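Local coordinates for protein superoxide dismutase [Fe] (Sulfolobus acidocaldarius, PDB 1B06) that converts superoxide radicals to hydrogen peroxide and oxygen, using one bound iron ion per subunit, at residues 45-57 with 64-77. Numbering follows the deposited sequence.
Sequences ANSLLDRLEKLIK and QYDLQGILRGLTFN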
loop_
_atom_site.group_PDB
_atom_site.type_symbol
_atom_site.label_atom_id
_atom_site.label_comp_id
_atom_site.label_asym_id
_atom_site.label_seq_id
_atom_site.Cartn_x
_atom_site.Cartn_y
_atom_site.Cartn_z
ATOM N N ALA A 45 6.871 -18.076 -6.326
ATOM C CA ALA A 45 6.553 -17.548 -7.639
ATOM C C ALA A 45 6.156 -18.674 -8.588
ATOM O O ALA A 45 5.138 -18.587 -9.275
ATOM C CB ALA A 45 7.756 -16.791 -8.202
ATOM N N ASN A 46 6.960 -19.732 -8.618
ATOM C CA ASN A 46 6.700 -20.859 -9.506
ATOM C C ASN A 46 5.394 -21.581 -9.199
ATOM O O ASN A 46 4.687 -22.018 -10.108
ATOM C CB ASN A 46 7.875 -21.836 -9.457
ATOM C CG ASN A 46 9.111 -21.285 -10.139
ATOM O OD1 ASN A 46 9.036 -20.316 -10.898
ATOM N ND2 ASN A 46 10.256 -21.898 -9.875
ATOM N N SER A 47 5.068 -21.698 -7.919
ATOM C CA SER A 47 3.838 -22.367 -7.527
ATOM C C SER A 47 2.621 -21.542 -7.948
ATOM O O SER A 47 1.552 -22.091 -8.224
ATOM C CB SER A 47 3.823 -22.599 -6.015
ATOM O OG SER A 47 3.114 -21.571 -5.354
ATOM N N LEU A 48 2.779 -20.223 -7.997
ATOM C CA LEU A 48 1.676 -19.361 -8.399
ATOM C C LEU A 48 1.575 -19.329 -9.916
ATOM O O LEU A 48 0.492 -19.129 -10.463
ATOM C CB LEU A 48 1.868 -17.944 -7.863
ATOM C CG LEU A 48 1.497 -17.741 -6.394
ATOM C CD1 LEU A 48 1.871 -16.336 -5.983
ATOM C CD2 LEU A 48 0.007 -17.984 -6.185
ATOM N N LEU A 49 2.704 -19.527 -10.592
ATOM C CA LEU A 49 2.720 -19.546 -12.051
ATOM C C LEU A 49 2.004 -20.812 -12.533
ATOM O O LEU A 49 1.363 -20.818 -13.585
ATOM C CB LEU A 49 4.159 -19.527 -12.565
ATOM C CG LEU A 49 4.840 -18.154 -12.632
ATOM C CD1 LEU A 49 6.259 -18.308 -13.172
ATOM C CD2 LEU A 49 4.042 -17.221 -13.523
ATOM N N ASP A 50 2.119 -21.885 -11.756
ATOM C CA ASP A 50 1.457 -23.135 -12.087
ATOM C C ASP A 50 -0.053 -22.894 -12.113
ATOM O O ASP A 50 -0.742 -23.301 -13.052
ATOM C CB ASP A 50 1.785 -24.201 -11.037
ATOM C CG ASP A 50 3.207 -24.708 -11.144
ATOM O OD1 ASP A 50 3.784 -24.643 -12.248
ATOM O OD2 ASP A 50 3.750 -25.171 -10.121
ATOM N N ARG A 51 -0.560 -22.224 -11.078
ATOM C CA ARG A 51 -1.983 -21.921 -10.980
ATOM C C ARG A 51 -2.439 -21.000 -12.106
ATOM O O ARG A 51 -3.488 -21.224 -12.710
ATOM C CB ARG A 51 -2.301 -21.278 -9.631
ATOM C CG ARG A 51 -2.717 -22.274 -8.572
ATOM C CD ARG A 51 -2.973 -21.595 -7.241
ATOM N NE ARG A 51 -4.340 -21.094 -7.119
ATOM C CZ ARG A 51 -5.429 -21.863 -7.080
ATOM N NH1 ARG A 51 -5.319 -23.181 -7.157
ATOM N NH2 ARG A 51 -6.631 -21.313 -6.944
ATOM N N LEU A 52 -1.653 -19.966 -12.389
ATOM C CA LEU A 52 -2.005 -19.034 -13.453
ATOM C C LEU A 52 -2.060 -19.770 -14.792
ATOM O O LEU A 52 -2.936 -19.521 -15.622
ATOM C CB LEU A 52 -0.985 -17.889 -13.525
ATOM C CG LEU A 52 -1.301 -16.751 -14.512
ATOM C CD1 LEU A 52 -2.699 -16.195 -14.236
ATOM C CD2 LEU A 52 -0.261 -15.645 -14.381
ATOM N N GLU A 53 -1.116 -20.677 -14.997
ATOM C CA GLU A 53 -1.062 -21.451 -16.226
ATOM C C GLU A 53 -2.326 -22.301 -16.369
ATOM O O GLU A 53 -2.933 -22.357 -17.439
ATOM C CB GLU A 53 0.171 -22.349 -16.213
ATOM C CG GLU A 53 0.521 -22.947 -17.547
ATOM C CD GLU A 53 1.754 -23.816 -17.472
ATOM O OE1 GLU A 53 1.695 -24.870 -16.810
ATOM O OE2 GLU A 53 2.784 -23.444 -18.071
ATOM N N LYS A 54 -2.716 -22.958 -15.282
ATOM C CA LYS A 54 -3.907 -23.805 -15.274
ATOM C C LYS A 54 -5.135 -22.971 -15.603
ATOM O O LYS A 54 -6.007 -23.390 -16.367
ATOM C CB LYS A 54 -4.096 -24.437 -13.897
ATOM C CG LYS A 54 -3.324 -25.717 -13.687
ATOM C CD LYS A 54 -3.787 -26.409 -12.413
ATOM C CE LYS A 54 -2.750 -27.405 -11.910
ATOM N NZ LYS A 54 -2.152 -26.978 -10.609
ATOM N N LEU A 55 -5.190 -21.787 -15.003
ATOM C CA LEU A 55 -6.290 -20.851 -15.195
ATOM C C LEU A 55 -6.397 -20.471 -16.667
ATOM O O LEU A 55 -7.488 -20.461 -17.235
ATOM C CB LEU A 55 -6.046 -19.606 -14.338
ATOM C CG LEU A 55 -6.960 -18.384 -14.389
ATOM C CD1 LEU A 55 -6.770 -17.597 -13.107
ATOM C CD2 LEU A 55 -6.621 -17.510 -15.582
ATOM N N ILE A 56 -5.257 -20.170 -17.280
ATOM C CA ILE A 56 -5.225 -19.792 -18.683
ATOM C C ILE A 56 -5.673 -20.946 -19.586
ATOM O O ILE A 56 -6.407 -20.738 -20.550
ATOM C CB ILE A 56 -3.810 -19.332 -19.090
ATOM C CG1 ILE A 56 -3.457 -18.037 -18.350
ATOM C CG2 ILE A 56 -3.738 -19.129 -20.600
ATOM C CD1 ILE A 56 -2.032 -17.570 -18.560
ATOM N N LYS A 57 -5.232 -22.159 -19.263
ATOM C CA LYS A 57 -5.583 -23.348 -20.040
ATOM C C LYS A 57 -7.051 -23.717 -19.877
ATOM O O LYS A 57 -7.672 -24.248 -20.796
ATOM C CB LYS A 57 -4.733 -24.541 -19.598
ATOM C CG LYS A 57 -3.254 -24.411 -19.903
ATOM C CD LYS A 57 -2.676 -25.726 -20.396
ATOM C CE LYS A 57 -2.002 -26.491 -19.269
ATOM N NZ LYS A 57 -0.523 -26.558 -19.456
ATOM N N GLN A 64 -12.871 -21.385 -8.753
ATOM C CA GLN A 64 -11.884 -22.203 -8.064
ATOM C C GLN A 64 -10.586 -21.440 -7.861
ATOM O O GLN A 64 -9.530 -22.028 -7.628
ATOM C CB GLN A 64 -11.645 -23.502 -8.841
ATOM C CG GLN A 64 -12.881 -24.398 -8.867
ATOM C CD GLN A 64 -12.600 -25.825 -9.307
ATOM O OE1 GLN A 64 -13.522 -26.564 -9.653
ATOM N NE2 GLN A 64 -11.334 -26.221 -9.295
ATOM N N TYR A 65 -10.678 -20.117 -7.947
ATOM C CA TYR A 65 -9.527 -19.250 -7.747
ATOM C C TYR A 65 -9.976 -17.820 -7.483
ATOM O O TYR A 65 -11.116 -17.463 -7.756
ATOM C CB TYR A 65 -8.609 -19.280 -8.971
ATOM C CG TYR A 65 -9.240 -18.743 -10.237
ATOM C CD1 TYR A 65 -9.289 -17.370 -10.491
ATOM C CD2 TYR A 65 -9.776 -19.604 -11.187
ATOM C CE1 TYR A 65 -9.855 -16.873 -11.660
ATOM C CE2 TYR A 65 -10.346 -19.118 -12.359
ATOM C CZ TYR A 65 -10.382 -17.754 -12.590
ATOM O OH TYR A 65 -10.936 -17.275 -13.750
ATOM N N ASP A 66 -9.073 -17.015 -6.932
ATOM C CA ASP A 66 -9.340 -15.610 -6.652
ATOM C C ASP A 66 -8.162 -14.860 -7.265
ATOM O O ASP A 66 -7.115 -14.692 -6.639
ATOM C CB ASP A 66 -9.428 -15.383 -5.149
ATOM C CG ASP A 66 -10.538 -16.187 -4.517
ATOM O OD1 ASP A 66 -11.683 -15.686 -4.476
ATOM O OD2 ASP A 66 -10.273 -17.323 -4.066
ATOM N N LEU A 67 -8.351 -14.439 -8.512
ATOM C CA LEU A 67 -7.335 -13.748 -9.298
ATOM C C LEU A 67 -6.425 -12.767 -8.575
ATOM O O LEU A 67 -5.207 -12.818 -8.746
ATOM C CB LEU A 67 -7.994 -13.041 -10.486
ATOM C CG LEU A 67 -7.082 -12.775 -11.687
ATOM C CD1 LEU A 67 -6.255 -14.020 -12.009
ATOM C CD2 LEU A 67 -7.927 -12.367 -12.874
ATOM N N GLN A 68 -6.998 -11.867 -7.785
ATOM C CA GLN A 68 -6.187 -10.888 -7.065
ATOM C C GLN A 68 -5.187 -11.575 -6.142
ATOM O O GLN A 68 -4.099 -11.058 -5.901
ATOM C CB GLN A 68 -7.075 -9.946 -6.253
ATOM C CG GLN A 68 -7.526 -8.719 -7.028
ATOM C CD GLN A 68 -6.367 -7.873 -7.495
ATOM O OE1 GLN A 68 -5.647 -7.298 -6.685
ATOM N NE2 GLN A 68 -6.178 -7.790 -8.809
ATOM N N GLY A 69 -5.561 -12.738 -5.622
ATOM C CA GLY A 69 -4.665 -13.468 -4.745
ATOM C C GLY A 69 -3.467 -13.983 -5.521
ATOM O O GLY A 69 -2.345 -14.018 -5.010
ATOM N N ILE A 70 -3.704 -14.376 -6.769
ATOM C CA ILE A 70 -2.647 -14.898 -7.625
ATOM C C ILE A 70 -1.743 -13.775 -8.138
ATOM O O ILE A 70 -0.515 -13.870 -8.064
ATOM C CB ILE A 70 -3.246 -15.652 -8.832
ATOM C CG1 ILE A 70 -3.989 -16.898 -8.344
ATOM C CG2 ILE A 70 -2.148 -16.032 -9.822
ATOM C CD1 ILE A 70 -4.879 -17.541 -9.396
ATOM N N LEU A 71 -2.354 -12.712 -8.653
ATOM C CA LEU A 71 -1.604 -11.579 -9.187
ATOM C C LEU A 71 -0.775 -10.843 -8.139
ATOM O O LEU A 71 0.391 -10.547 -8.373
ATOM C CB LEU A 71 -2.553 -10.594 -9.868
ATOM C CG LEU A 71 -3.160 -11.084 -11.182
ATOM C CD1 LEU A 71 -4.112 -10.031 -11.709
ATOM C CD2 LEU A 71 -2.059 -11.379 -12.193
ATOM N N ARG A 72 -1.368 -10.532 -6.993
ATOM C CA ARG A 72 -0.619 -9.836 -5.957
ATOM C C ARG A 72 0.453 -10.752 -5.352
ATOM O O ARG A 72 1.509 -10.290 -4.912
ATOM C CB ARG A 72 -1.562 -9.317 -4.868
ATOM C CG ARG A 72 -0.980 -8.134 -4.106
ATOM C CD ARG A 72 -2.036 -7.273 -3.421
ATOM N NE ARG A 72 -1.422 -6.154 -2.707
ATOM C CZ ARG A 72 -1.049 -6.187 -1.430
ATOM N NH1 ARG A 72 -1.220 -7.286 -0.704
ATOM N NH2 ARG A 72 -0.505 -5.113 -0.873
ATOM N N GLY A 73 0.182 -12.052 -5.340
ATOM C CA GLY A 73 1.148 -12.994 -4.805
ATOM C C GLY A 73 2.355 -13.039 -5.715
ATOM O O GLY A 73 3.474 -13.296 -5.278
ATOM N N LEU A 74 2.124 -12.774 -6.994
ATOM C CA LEU A 74 3.201 -12.784 -7.968
ATOM C C LEU A 74 4.131 -11.570 -7.866
ATOM O O LEU A 74 5.345 -11.734 -8.011
ATOM C CB LEU A 74 2.629 -12.909 -9.384
ATOM C CG LEU A 74 2.199 -14.336 -9.743
ATOM C CD1 LEU A 74 1.333 -14.313 -10.984
ATOM C CD2 LEU A 74 3.428 -15.208 -9.971
ATOM N N THR A 75 3.597 -10.363 -7.624
ATOM C CA THR A 75 4.487 -9.193 -7.501
ATOM C C THR A 75 5.342 -9.366 -6.272
ATOM O O THR A 75 6.505 -8.990 -6.260
ATOM C CB THR A 75 3.789 -7.825 -7.275
ATOM O OG1 THR A 75 2.404 -8.002 -6.974
ATOM C CG2 THR A 75 3.980 -6.953 -8.462
ATOM N N PHE A 76 4.730 -9.903 -5.226
ATOM C CA PHE A 76 5.427 -10.138 -3.980
ATOM C C PHE A 76 6.616 -11.067 -4.206
ATOM O O PHE A 76 7.770 -10.702 -3.952
ATOM C CB PHE A 76 4.474 -10.755 -2.955
ATOM C CG PHE A 76 5.144 -11.130 -1.671
ATOM C CD1 PHE A 76 5.718 -10.151 -0.863
ATOM C CD2 PHE A 76 5.261 -12.462 -1.294
ATOM C CE1 PHE A 76 6.407 -10.494 0.305
ATOM C CE2 PHE A 76 5.947 -12.818 -0.126
ATOM C CZ PHE A 76 6.522 -11.832 0.672
ATOM N N ASN A 77 6.333 -12.262 -4.711
ATOM C CA ASN A 77 7.370 -13.257 -4.947
ATOM C C ASN A 77 8.355 -12.967 -6.075
ATOM O O ASN A 77 9.556 -13.151 -5.902
ATOM C CB ASN A 77 6.723 -14.620 -5.166
ATOM C CG ASN A 77 6.233 -15.235 -3.875
ATOM O OD1 ASN A 77 7.021 -15.529 -2.984
ATOM N ND2 ASN A 77 4.927 -15.427 -3.765
#
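L48, I70 and L74 interlock as knobs into holes between helix segments 45-57 and 67-77, parts of the two antiparallel arms of the alpha-hairpin of the iron/manganese superoxide dismutases. The axes of the two segments approach to 9.3 Å, their N-to-C directions 150° apart. L55 points its CB toward 64-77, at the turn end of the hairpin. CG, anti to the backbone N (chi1 175°), passes 3.9 Å from Y65 CZ, and the L55 side chain crosses that of Y65 at about a right angle. CD1 sits over the centre of one ring face, 3.5 Å from the centroid of the Y65 ring, in a CH-pi contact. The same methyl also touches L67 CD1 and I70 CD1. Y65 OH is hydrogen-bonded to E125 OE2 of a neighbouring subunit. A leucine in place of Y65 would probably leave L55 CD1 without its ring face and that E125 without its hydroxyl partner. R51 NH2 approaches Q64 O, although the position of that oxygen is less sure; R51 NE makes a salt bridge with D66 OD1 of another neighbouring subunit. Toward the iron-side end, L48 CD1 lies against the backbone of G73, where a side chain would clash. N77 CB packs on A45 CB, while N77 ND2 turns back and hydrogen-bonds to G73 O at 3.0 Å, reaching it from the opposite face of the G73 carbonyl plane to N77 N.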